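PDB 4K0J: heavy metal cation tricomponent efflux pump ZneA(CzcA-like) from Cupriavidus metallidurans, which exports zinc ions in exchange for protons, serving as the inner-membrane RND-family pump of a three-component heavy-metal efflux system. Local coordinates for residues N385-G390 / S983-P988; A391-I396 / L970-A975; G543-P548 / G906-V911; N910-V915 / R987-V992. All blocks are in the same frame, centred on the assembly; numbering follows the deposited sequence.

Contact 1: residues N385-G390 / S983-P988; sequences NLLSLG and SDVQRP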
loop_
_atom_site.group_PDB
_atom_site.type_symbol
_atom_site.label_atom_id
_atom_site.label_comp_id
_atom_site.label_asym_id
_atom_site.label_seq_id
_atom_site.Cartn_x
_atom_site.Cartn_y
_atom_site.Cartn_z
ATOM N N ASN C 385 13.008 8.673 -22.422
ATOM C CA ASN C 385 13.156 7.640 -23.438
ATOM C C ASN C 385 13.999 8.117 -24.614
ATOM O O ASN C 385 13.587 8.985 -25.378
ATOM C CB ASN C 385 11.787 7.199 -23.953
ATOM C CG ASN C 385 11.274 5.957 -23.263
ATOM O OD1 ASN C 385 11.866 5.472 -22.298
ATOM N ND2 ASN C 385 10.157 5.434 -23.756
ATOM N N LEU C 386 15.183 7.542 -24.758
ATOM C CA LEU C 386 16.057 7.895 -25.859
ATOM C C LEU C 386 15.493 7.388 -27.179
ATOM O O LEU C 386 15.676 8.018 -28.216
ATOM C CB LEU C 386 17.448 7.320 -25.616
ATOM C CG LEU C 386 18.044 7.703 -24.260
ATOM C CD1 LEU C 386 19.118 6.714 -23.843
ATOM C CD2 LEU C 386 18.601 9.120 -24.295
ATOM N N LEU C 387 14.803 6.250 -27.136
ATOM C CA LEU C 387 14.205 5.664 -28.336
ATOM C C LEU C 387 13.149 6.571 -28.951
ATOM O O LEU C 387 12.957 6.572 -30.167
ATOM C CB LEU C 387 13.577 4.304 -28.027
ATOM C CG LEU C 387 14.517 3.117 -27.818
ATOM C CD1 LEU C 387 13.735 1.808 -27.784
ATOM C CD2 LEU C 387 15.594 3.083 -28.895
ATOM N N SER C 388 12.462 7.339 -28.111
ATOM C CA SER C 388 11.385 8.201 -28.586
ATOM C C SER C 388 11.805 9.669 -28.696
ATOM O O SER C 388 11.231 10.425 -29.478
ATOM C CB SER C 388 10.141 8.050 -27.703
ATOM O OG SER C 388 10.336 8.640 -26.430
ATOM N N LEU C 389 12.806 10.072 -27.919
ATOM C CA LEU C 389 13.338 11.429 -28.029
ATOM C C LEU C 389 14.200 11.576 -29.273
ATOM O O LEU C 389 14.448 12.685 -29.745
ATOM C CB LEU C 389 14.143 11.814 -26.791
ATOM C CG LEU C 389 13.401 12.733 -25.823
ATOM C CD1 LEU C 389 12.112 12.080 -25.350
ATOM C CD2 LEU C 389 14.290 13.100 -24.648
ATOM N N GLY C 390 14.663 10.452 -29.803
ATOM C CA GLY C 390 15.411 10.469 -31.040
ATOM C C GLY C 390 14.472 10.819 -32.172
ATOM O O GLY C 390 14.892 11.349 -33.198
ATOM N N SER C 983 18.132 3.366 -33.369
ATOM C CA SER C 983 17.449 3.992 -34.488
ATOM C C SER C 983 16.443 3.023 -35.078
ATOM O O SER C 983 15.887 3.264 -36.146
ATOM C CB SER C 983 18.458 4.397 -35.558
ATOM O OG SER C 983 19.140 3.261 -36.065
ATOM N N ASP C 984 16.213 1.921 -34.374
ATOM C CA ASP C 984 15.353 0.858 -34.880
ATOM C C ASP C 984 13.893 1.052 -34.486
ATOM O O ASP C 984 13.162 0.084 -34.307
ATOM C CB ASP C 984 15.848 -0.506 -34.394
ATOM C CG ASP C 984 17.152 -0.921 -35.045
ATOM O OD1 ASP C 984 17.098 -1.633 -36.069
ATOM O OD2 ASP C 984 18.228 -0.543 -34.534
ATOM N N VAL C 985 13.471 2.301 -34.350
ATOM C CA VAL C 985 12.077 2.597 -34.048
ATOM C C VAL C 985 11.745 4.006 -34.504
ATOM O O VAL C 985 10.579 4.381 -34.605
ATOM C CB VAL C 985 11.776 2.464 -32.543
ATOM C CG1 VAL C 985 12.230 3.711 -31.790
ATOM C CG2 VAL C 985 10.294 2.216 -32.321
ATOM N N GLN C 986 12.787 4.779 -34.790
ATOM C CA GLN C 986 12.640 6.163 -35.211
ATOM C C GLN C 986 12.448 6.235 -36.720
ATOM O O GLN C 986 11.675 7.048 -37.223
ATOM C CB GLN C 986 13.888 6.948 -34.824
ATOM C CG GLN C 986 14.452 6.561 -33.473
ATOM C CD GLN C 986 15.899 6.970 -33.316
ATOM O OE1 GLN C 986 16.542 7.411 -34.273
ATOM N NE2 GLN C 986 16.424 6.823 -32.107
ATOM N N ARG C 987 13.168 5.377 -37.434
ATOM C CA ARG C 987 13.092 5.323 -38.890
ATOM C C ARG C 987 11.686 5.178 -39.483
ATOM O O ARG C 987 11.443 5.666 -40.577
ATOM C CB ARG C 987 14.007 4.231 -39.439
ATOM C CG ARG C 987 15.472 4.467 -39.154
ATOM C CD ARG C 987 16.333 3.499 -39.934
ATOM N NE ARG C 987 15.925 2.114 -39.720
ATOM C CZ ARG C 987 16.347 1.358 -38.712
ATOM N NH1 ARG C 987 17.190 1.853 -37.819
ATOM N NH2 ARG C 987 15.922 0.110 -38.594
ATOM N N PRO C 988 10.766 4.480 -38.789
ATOM C CA PRO C 988 9.392 4.504 -39.298
ATOM C C PRO C 988 8.775 5.901 -39.335
ATOM O O PRO C 988 8.293 6.310 -40.395
ATOM C CB PRO C 988 8.643 3.625 -38.296
ATOM C CG PRO C 988 9.652 2.646 -37.866
ATOM C CD PRO C 988 10.950 3.402 -37.799
#

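Contact 2: residues A391-I396 / L970-A975; sequences AIDFGI and LGLIPA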
loop_
_atom_site.group_PDB
_atom_site.type_symbol
_atom_site.label_atom_id
_atom_site.label_comp_id
_atom_site.label_asym_id
_atom_site.label_seq_id
_atom_site.Cartn_x
_atom_site.Cartn_y
_atom_site.Cartn_z
ATOM N N ALA C 391 13.188 10.540 -31.971
ATOM C CA ALA C 391 12.193 10.730 -33.019
ATOM C C ALA C 391 11.490 12.085 -32.949
ATOM O O ALA C 391 10.371 12.235 -33.435
ATOM C CB ALA C 391 11.178 9.601 -32.993
ATOM N N ILE C 392 12.149 13.069 -32.344
ATOM C CA ILE C 392 11.621 14.428 -32.320
ATOM C C ILE C 392 12.013 15.118 -33.620
ATOM O O ILE C 392 13.119 14.923 -34.118
ATOM C CB ILE C 392 12.152 15.223 -31.113
ATOM C CG1 ILE C 392 11.900 14.454 -29.816
ATOM C CG2 ILE C 392 11.493 16.590 -31.038
ATOM C CD1 ILE C 392 10.446 14.123 -29.577
ATOM N N ASP C 393 11.106 15.916 -34.169
ATOM C CA ASP C 393 11.297 16.498 -35.493
ATOM C C ASP C 393 12.145 17.765 -35.470
ATOM O O ASP C 393 12.804 18.090 -36.457
ATOM C CB ASP C 393 9.937 16.788 -36.129
ATOM C CG ASP C 393 9.995 16.866 -37.647
ATOM O OD1 ASP C 393 11.080 17.129 -38.206
ATOM O OD2 ASP C 393 8.941 16.664 -38.285
ATOM N N PHE C 394 12.127 18.481 -34.347
ATOM C CA PHE C 394 12.816 19.771 -34.225
ATOM C C PHE C 394 12.304 20.803 -35.225
ATOM O O PHE C 394 11.825 21.868 -34.840
ATOM C CB PHE C 394 14.335 19.619 -34.356
ATOM C CG PHE C 394 15.013 19.201 -33.089
ATOM C CD1 PHE C 394 16.339 18.809 -33.095
ATOM C CD2 PHE C 394 14.325 19.203 -31.889
ATOM C CE1 PHE C 394 16.967 18.427 -31.927
ATOM C CE2 PHE C 394 14.947 18.821 -30.718
ATOM C CZ PHE C 394 16.270 18.435 -30.738
ATOM N N GLY C 395 12.403 20.483 -36.510
ATOM C CA GLY C 395 11.901 21.350 -37.556
ATOM C C GLY C 395 10.387 21.450 -37.577
ATOM O O GLY C 395 9.822 22.119 -38.438
ATOM N N ILE C 396 9.727 20.780 -36.636
ATOM C CA ILE C 396 8.279 20.876 -36.502
ATOM C C ILE C 396 7.942 21.744 -35.295
ATOM O O ILE C 396 6.787 22.122 -35.082
ATOM C CB ILE C 396 7.630 19.487 -36.344
ATOM C CG1 ILE C 396 6.228 19.466 -36.952
ATOM C CG2 ILE C 396 7.593 19.068 -34.880
ATOM C CD1 ILE C 396 5.554 18.115 -36.875
ATOM N N LEU C 970 13.542 17.849 -42.734
ATOM C CA LEU C 970 14.986 17.626 -42.699
ATOM C C LEU C 970 15.459 17.288 -41.295
ATOM O O LEU C 970 16.589 16.840 -41.102
ATOM C CB LEU C 970 15.758 18.830 -43.245
ATOM C CG LEU C 970 15.692 19.048 -44.756
ATOM C CD1 LEU C 970 16.861 19.895 -45.219
ATOM C CD2 LEU C 970 15.661 17.725 -45.501
ATOM N N GLY C 971 14.590 17.503 -40.316
ATOM C CA GLY C 971 14.898 17.143 -38.948
ATOM C C GLY C 971 14.815 15.643 -38.752
ATOM O O GLY C 971 15.399 15.093 -37.821
ATOM N N LEU C 972 14.095 14.974 -39.647
ATOM C CA LEU C 972 13.862 13.542 -39.514
ATOM C C LEU C 972 14.677 12.707 -40.496
ATOM O O LEU C 972 14.699 11.477 -40.406
ATOM C CB LEU C 972 12.371 13.234 -39.638
ATOM C CG LEU C 972 11.576 13.813 -38.470
ATOM C CD1 LEU C 972 10.110 13.458 -38.572
ATOM C CD2 LEU C 972 12.157 13.321 -37.152
ATOM N N ILE C 973 15.343 13.377 -41.430
ATOM C CA ILE C 973 16.293 12.701 -42.311
ATOM C C ILE C 973 17.411 11.967 -41.549
ATOM O O ILE C 973 17.702 10.809 -41.858
ATOM C CB ILE C 973 16.876 13.648 -43.392
ATOM C CG1 ILE C 973 15.900 13.773 -44.563
ATOM C CG2 ILE C 973 18.225 13.145 -43.886
ATOM C CD1 ILE C 973 16.527 14.297 -45.839
ATOM N N PRO C 974 18.033 12.620 -40.547
ATOM C CA PRO C 974 19.036 11.857 -39.797
ATOM C C PRO C 974 18.408 10.720 -38.997
ATOM O O PRO C 974 19.053 9.698 -38.769
ATOM C CB PRO C 974 19.630 12.901 -38.848
ATOM C CG PRO C 974 18.572 13.921 -38.709
ATOM C CD PRO C 974 17.943 14.008 -40.058
ATOM N N ALA C 975 17.157 10.896 -38.583
ATOM C CA ALA C 975 16.446 9.855 -37.854
ATOM C C ALA C 975 16.080 8.709 -38.790
ATOM O O ALA C 975 15.727 7.616 -38.342
ATOM C CB ALA C 975 15.204 10.424 -37.188
#

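Contact 3: residues G543-P548 / G906-V911; sequences GRDFLP and GMTLNV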
loop_
_atom_site.group_PDB
_atom_site.type_symbol
_atom_site.label_atom_id
_atom_site.label_comp_id
_atom_site.label_asym_id
_atom_site.label_seq_id
_atom_site.Cartn_x
_atom_site.Cartn_y
_atom_site.Cartn_z
ATOM N N GLY C 543 2.506 -4.139 -46.306
ATOM C CA GLY C 543 2.603 -5.149 -45.270
ATOM C C GLY C 543 2.388 -4.534 -43.901
ATOM O O GLY C 543 2.621 -3.342 -43.709
ATOM N N ARG C 544 1.942 -5.343 -42.947
ATOM C CA ARG C 544 1.674 -4.853 -41.600
ATOM C C ARG C 544 2.408 -5.672 -40.543
ATOM O O ARG C 544 2.355 -6.901 -40.551
ATOM C CB ARG C 544 0.169 -4.856 -41.323
ATOM C CG ARG C 544 -0.627 -3.872 -42.173
ATOM C CD ARG C 544 -2.123 -4.106 -42.038
ATOM N NE ARG C 544 -2.529 -4.258 -40.642
ATOM C CZ ARG C 544 -3.745 -4.632 -40.252
ATOM N NH1 ARG C 544 -4.684 -4.895 -41.153
ATOM N NH2 ARG C 544 -4.022 -4.745 -38.960
ATOM N N ASP C 545 3.096 -4.982 -39.637
ATOM C CA ASP C 545 3.792 -5.632 -38.529
ATOM C C ASP C 545 3.212 -5.173 -37.196
ATOM O O ASP C 545 2.008 -4.944 -37.076
ATOM C CB ASP C 545 5.292 -5.315 -38.570
ATOM C CG ASP C 545 6.006 -6.006 -39.717
ATOM O OD1 ASP C 545 7.255 -6.062 -39.693
ATOM O OD2 ASP C 545 5.322 -6.498 -40.638
ATOM N N PHE C 546 4.079 -5.051 -36.194
ATOM C CA PHE C 546 3.705 -4.447 -34.921
ATOM C C PHE C 546 4.815 -3.525 -34.434
ATOM O O PHE C 546 4.555 -2.501 -33.804
ATOM C CB PHE C 546 3.402 -5.507 -33.865
ATOM C CG PHE C 546 3.181 -4.938 -32.496
ATOM C CD1 PHE C 546 4.176 -4.998 -31.538
ATOM C CD2 PHE C 546 1.986 -4.323 -32.173
ATOM C CE1 PHE C 546 3.981 -4.469 -30.280
ATOM C CE2 PHE C 546 1.783 -3.794 -30.914
ATOM C CZ PHE C 546 2.784 -3.868 -29.966
ATOM N N LEU C 547 6.052 -3.910 -34.722
ATOM C CA LEU C 547 7.210 -3.054 -34.502
ATOM C C LEU C 547 8.403 -3.618 -35.264
ATOM O O LEU C 547 8.481 -4.825 -35.485
ATOM C CB LEU C 547 7.522 -2.899 -33.004
ATOM C CG LEU C 547 7.523 -4.112 -32.063
ATOM C CD1 LEU C 547 8.711 -5.056 -32.283
ATOM C CD2 LEU C 547 7.478 -3.646 -30.615
ATOM N N PRO C 548 9.329 -2.743 -35.685
ATOM C CA PRO C 548 10.560 -3.194 -36.345
ATOM C C PRO C 548 11.434 -4.036 -35.419
ATOM O O PRO C 548 11.158 -4.123 -34.220
ATOM C CB PRO C 548 11.268 -1.883 -36.719
ATOM C CG PRO C 548 10.622 -0.829 -35.886
ATOM C CD PRO C 548 9.214 -1.275 -35.681
ATOM N N GLY C 906 11.713 -0.373 -48.315
ATOM C CA GLY C 906 11.329 -1.739 -48.004
ATOM C C GLY C 906 10.950 -1.898 -46.544
ATOM O O GLY C 906 11.717 -2.435 -45.743
ATOM N N MET C 907 9.757 -1.421 -46.196
ATOM C CA MET C 907 9.286 -1.453 -44.817
ATOM C C MET C 907 7.843 -1.934 -44.727
ATOM O O MET C 907 7.245 -2.333 -45.727
ATOM C CB MET C 907 9.403 -0.065 -44.180
ATOM C CG MET C 907 10.827 0.457 -44.066
ATOM S SD MET C 907 10.899 2.159 -43.468
ATOM C CE MET C 907 9.999 2.011 -41.928
ATOM N N THR C 908 7.290 -1.884 -43.520
ATOM C CA THR C 908 5.909 -2.286 -43.283
ATOM C C THR C 908 5.120 -1.155 -42.633
ATOM O O THR C 908 5.496 0.011 -42.736
ATOM C CB THR C 908 5.841 -3.526 -42.383
ATOM O OG1 THR C 908 6.456 -3.234 -41.121
ATOM C CG2 THR C 908 6.564 -4.691 -43.035
ATOM N N LEU C 909 4.027 -1.504 -41.958
ATOM C CA LEU C 909 3.188 -0.511 -41.293
ATOM C C LEU C 909 3.043 -0.812 -39.806
ATOM O O LEU C 909 2.039 -1.380 -39.371
ATOM C CB LEU C 909 1.808 -0.451 -41.944
ATOM C CG LEU C 909 0.984 0.775 -41.565
ATOM C CD1 LEU C 909 1.706 2.024 -42.030
ATOM C CD2 LEU C 909 -0.406 0.702 -42.167
ATOM N N ASN C 910 4.048 -0.422 -39.030
ATOM C CA ASN C 910 4.076 -0.696 -37.598
ATOM C C ASN C 910 3.483 0.444 -36.783
ATOM O O ASN C 910 3.204 1.515 -37.321
ATOM C CB ASN C 910 5.511 -0.961 -37.156
ATOM C CG ASN C 910 6.516 -0.154 -37.952
ATOM O OD1 ASN C 910 6.811 0.993 -37.621
ATOM N ND2 ASN C 910 7.040 -0.749 -39.019
ATOM N N VAL C 911 3.298 0.215 -35.486
ATOM C CA VAL C 911 2.748 1.237 -34.598
ATOM C C VAL C 911 3.633 2.486 -34.593
ATOM O O VAL C 911 3.149 3.608 -34.428
ATOM C CB VAL C 911 2.540 0.698 -33.157
ATOM C CG1 VAL C 911 3.867 0.374 -32.494
ATOM C CG2 VAL C 911 1.754 1.692 -32.321
#

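Contact 4: residues N910-V915 / R987-V992; sequences NVSSAV and RPLATV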
loop_
_atom_site.group_PDB
_atom_site.type_symbol
_atom_site.label_atom_id
_atom_site.label_comp_id
_atom_site.label_asym_id
_atom_site.label_seq_id
_atom_site.Cartn_x
_atom_site.Cartn_y
_atom_site.Cartn_z
ATOM N N ASN C 910 4.048 -0.422 -39.030
ATOM C CA ASN C 910 4.076 -0.696 -37.598
ATOM C C ASN C 910 3.483 0.444 -36.783
ATOM O O ASN C 910 3.204 1.515 -37.321
ATOM C CB ASN C 910 5.511 -0.961 -37.156
ATOM C CG ASN C 910 6.516 -0.154 -37.952
ATOM O OD1 ASN C 910 6.811 0.993 -37.621
ATOM N ND2 ASN C 910 7.040 -0.749 -39.019
ATOM N N VAL C 911 3.298 0.215 -35.486
ATOM C CA VAL C 911 2.748 1.237 -34.598
ATOM C C VAL C 911 3.633 2.486 -34.593
ATOM O O VAL C 911 3.149 3.608 -34.428
ATOM C CB VAL C 911 2.540 0.698 -33.157
ATOM C CG1 VAL C 911 3.867 0.374 -32.494
ATOM C CG2 VAL C 911 1.754 1.692 -32.321
ATOM N N SER C 912 4.929 2.280 -34.807
ATOM C CA SER C 912 5.897 3.365 -34.887
ATOM C C SER C 912 5.587 4.291 -36.058
ATOM O O SER C 912 5.461 5.503 -35.888
ATOM C CB SER C 912 7.302 2.789 -35.035
ATOM O OG SER C 912 8.281 3.808 -35.005
ATOM N N SER C 913 5.460 3.708 -37.246
ATOM C CA SER C 913 5.118 4.469 -38.442
ATOM C C SER C 913 3.711 5.052 -38.355
ATOM O O SER C 913 3.429 6.095 -38.945
ATOM C CB SER C 913 5.246 3.594 -39.685
ATOM O OG SER C 913 4.413 2.455 -39.581
ATOM N N ALA C 914 2.830 4.374 -37.626
ATOM C CA ALA C 914 1.491 4.893 -37.375
ATOM C C ALA C 914 1.583 6.219 -36.629
ATOM O O ALA C 914 1.030 7.239 -37.070
ATOM C CB ALA C 914 0.678 3.896 -36.579
ATOM N N VAL C 915 2.293 6.198 -35.502
ATOM C CA VAL C 915 2.568 7.418 -34.748
ATOM C C VAL C 915 3.235 8.446 -35.662
ATOM O O VAL C 915 2.988 9.650 -35.550
ATOM C CB VAL C 915 3.455 7.134 -33.519
ATOM C CG1 VAL C 915 3.789 8.423 -32.783
ATOM C CG2 VAL C 915 2.764 6.150 -32.583
ATOM N N ARG C 987 13.168 5.377 -37.434
ATOM C CA ARG C 987 13.092 5.323 -38.890
ATOM C C ARG C 987 11.686 5.178 -39.483
ATOM O O ARG C 987 11.443 5.666 -40.577
ATOM C CB ARG C 987 14.007 4.231 -39.439
ATOM C CG ARG C 987 15.472 4.467 -39.154
ATOM C CD ARG C 987 16.333 3.499 -39.934
ATOM N NE ARG C 987 15.925 2.114 -39.720
ATOM C CZ ARG C 987 16.347 1.358 -38.712
ATOM N NH1 ARG C 987 17.190 1.853 -37.819
ATOM N NH2 ARG C 987 15.922 0.110 -38.594
ATOM N N PRO C 988 10.766 4.480 -38.789
ATOM C CA PRO C 988 9.392 4.504 -39.298
ATOM C C PRO C 988 8.775 5.901 -39.335
ATOM O O PRO C 988 8.293 6.310 -40.395
ATOM C CB PRO C 988 8.643 3.625 -38.296
ATOM C CG PRO C 988 9.652 2.646 -37.866
ATOM C CD PRO C 988 10.950 3.402 -37.799
ATOM N N LEU C 989 8.786 6.614 -38.211
ATOM C CA LEU C 989 8.234 7.968 -38.166
ATOM C C LEU C 989 8.995 8.882 -39.120
ATOM O O LEU C 989 8.399 9.703 -39.820
ATOM C CB LEU C 989 8.278 8.548 -36.749
ATOM C CG LEU C 989 7.720 7.703 -35.602
ATOM C CD1 LEU C 989 8.846 6.992 -34.889
ATOM C CD2 LEU C 989 6.928 8.548 -34.621
ATOM N N ALA C 990 10.316 8.721 -39.142
ATOM C CA ALA C 990 11.184 9.490 -40.022
ATOM C C ALA C 990 10.768 9.323 -41.478
ATOM O O ALA C 990 10.584 10.295 -42.202
ATOM C CB ALA C 990 12.628 9.061 -39.836
ATOM N N THR C 991 10.611 8.074 -41.893
ATOM C CA THR C 991 10.231 7.750 -43.259
ATOM C C THR C 991 8.852 8.307 -43.594
ATOM O O THR C 991 8.680 8.988 -44.606
ATOM C CB THR C 991 10.229 6.232 -43.475
ATOM O OG1 THR C 991 11.464 5.682 -42.999
ATOM C CG2 THR C 991 10.062 5.900 -44.943
ATOM N N VAL C 992 7.878 8.016 -42.736
ATOM C CA VAL C 992 6.505 8.476 -42.934
ATOM C C VAL C 992 6.412 9.993 -43.090
ATOM O O VAL C 992 5.747 10.492 -44.001
ATOM C CB VAL C 992 5.595 8.033 -41.774
ATOM C CG1 VAL C 992 4.286 8.806 -41.794
ATOM C CG2 VAL C 992 5.345 6.534 -41.842
#

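Contact 1: residues N385-G390 / S983-P988
V985 and Q986 both point toward the short helix 386-389, and the backbone carbonyl of L387 is where they arrive. Methyl CG1 of V985 comes within 3.4 Å of L387 O; its chi1 of 80° sets CG1 between the backbone N and the carbonyl carbon, on the side of the valine that looks at the helix. The same methyl also meets the L387 side chain at its root, CB to V985 CG1 being 4.0 Å, which is the apolar part of the contact. L387 thus meets V985 with two atoms, CB and the carbonyl O. Q986 adds a second aliphatic touch, its CG lying 3.6 Å from L387 O. Beyond CG the glutamine chain is extended, and this carries the amide past L387 to the backbone of G390, where NE2 stands 3.9 Å from CA of G390. With no side chain on G390, the amide meets bare backbone. The spacing of the CA atoms agrees with this: L387 and V985 are 6.8 Å apart, G390 and Q986 6.6 Å. On the 983-988 side, R987 NH2 bonds D984 OD1 nearly straight at 176°, in the guanidinium plane but 62° out of the carboxylate plane, a salt bridge between the loop and the first turn of helix 986-997. Around this largely buried junction, helix 323-353 receives L386 at V331 and Q986 at V334, helix 463-479 takes S388 at P463 and M464, and strand 36-37 is joined through backbone bonding of E37 with L386.

Contact 2: residues A391-I396 / L970-A975
D393 holds CG anti to its backbone N (chi1 -157°), and L972 holds CG anti to its carbonyl carbon (chi1 -66°); these two torsions put the CG atoms near each other between two irregular segments. The side chains cross at about a right angle. Both CG and CD1 of L972 stand above the same side of the carboxylate plane, with L972 CG 3.4 Å from D393 OD1 and L972 CD1 3.4 Å from D393 OD2, so the acid group is overlaid by hydrocarbon on that side. The other branch, CD2, turns to the backbone: it lies 3.6 Å from I392 O and 3.7 Å from CA of D393. Next to it the chains come closest, the CA atoms of D393 and G971 being 5.0 Å apart. Here CA of G971 makes a CA-H...O contact to D393 O at 3.4 Å, with an angle of 162° at the hydrogen, a geometry open to a glycine that presents only its backbone. D393 opens the DFG...D...EN signature of the fourth transmembrane helix of heavy-metal RND pumps, whose acids are linked to proton transfer in relatives, and it probably belongs to that set here. Helix 986-997 closes in beside the pair, V993 touching both D393 and L972, V994 touching L972, and A990 meeting A975. On other sides F394 packs on L338 of helix 323-353 and on I366 and L370 of helix 365-379, while I392 rests on M464 and V468 of helix 463-479.

Contact 3: residues G543-P548 / G906-V911
D545 and T908 cross at about a right angle, the hydroxyl OG1 of T908 lying 3.1 Å from CG of D545 and its methyl CG2 3.2 Å from D545 OD2. Farther on, P548 sets CD above the plane of the N910 amide, 3.7 Å from N910 CG, and L547 CA meets N910 CB at 3.8 Å. The two segments run side by side in the same direction: the loop between helix 521-536 and strand 554-560 lies along the loop between helices 891-905 and 911-939. A weak backbone bond, V911 N to F546 O (3.4 Å, 164°), joins them where the second enters its helix. In the next shell, N910 ND2 gives a weak bond to T908 OG1 (3.3 Å), linking the two side chains that meet D545 and P548. F546 turns from the contact to N851 and A855 of helix 848-873; D818 touches both D545 and T908, and its OD2 takes a weak bond from R544 N. With hydroxyl and carboxylate at a poor angle for a hydrogen bond, the D545 carboxylate meets the hydroxyl and methyl of T908 by packing, so van der Waals contact between polar and aliphatic groups carries this pair.

Contact 4: residues N910-V915 / R987-V992
N910 O is gripped twice within the first turn of helix 911-939: by the hydroxyl of S913, OG to N910 O 2.7 Å, and by the amide of A914, N to N910 O 2.9 Å. The hydroxyl approaches at a C=O...O angle of 124°, which a chi1 of 58° makes possible by folding OG back over the helix start. In return N910 OD1 accepts from S913 N at 3.1 Å, a capping bond from the N-cap residue N910, and the same oxygen rests against the ring of P988, with CB of P988 3.3 Å from OD1. Where the helices are closest, the CA atoms of S913 and P988 are 4.4 Å apart. This is packing between two helices of the RND transmembrane bundle, the short segments crossing at -41° with axes 7.2 Å apart. P988 sits in the first turn of its helix, where the missing N-H costs little bonding. S912 OG is hydrogen-bonded to V985 O, while it also touches L989 CD1, and L989 CG lies 3.2 Å from S912 O. One turn on, V915 and L989 lie side by side, pointing the same way, with V915 CG1 3.6 Å from L989 CD2. V992 meets S913 from another side, its CG2 touching S913 CB, and then packs on F917 and L920 farther along helix 911-939.

In the fold
Helix 986-997 and the loop ahead of it tie the set together. Contacts 1 and 4, with centres about 10 Å apart, share R987 and P988: V985 and Q986 meet 385-390, P988 and L989 meet 910-915, and S912 OG bonds V985 O between them. Contacts 3 and 4, with centres about 8 Å apart, share N910 and V911; P548 of contact 3 also reaches the loop of contact 1, its CG 3.1 Å from D984 O. Contact 2, its centre about 11 Å from that of contact 1, meets contact 4 where L972 O approaches A990 CB at 3.2 Å. Contacts 2 and 3 do not touch. D393, probably part of the proton-carrying acid set by family resemblance, lies in contact 2 beside V993 of this helix.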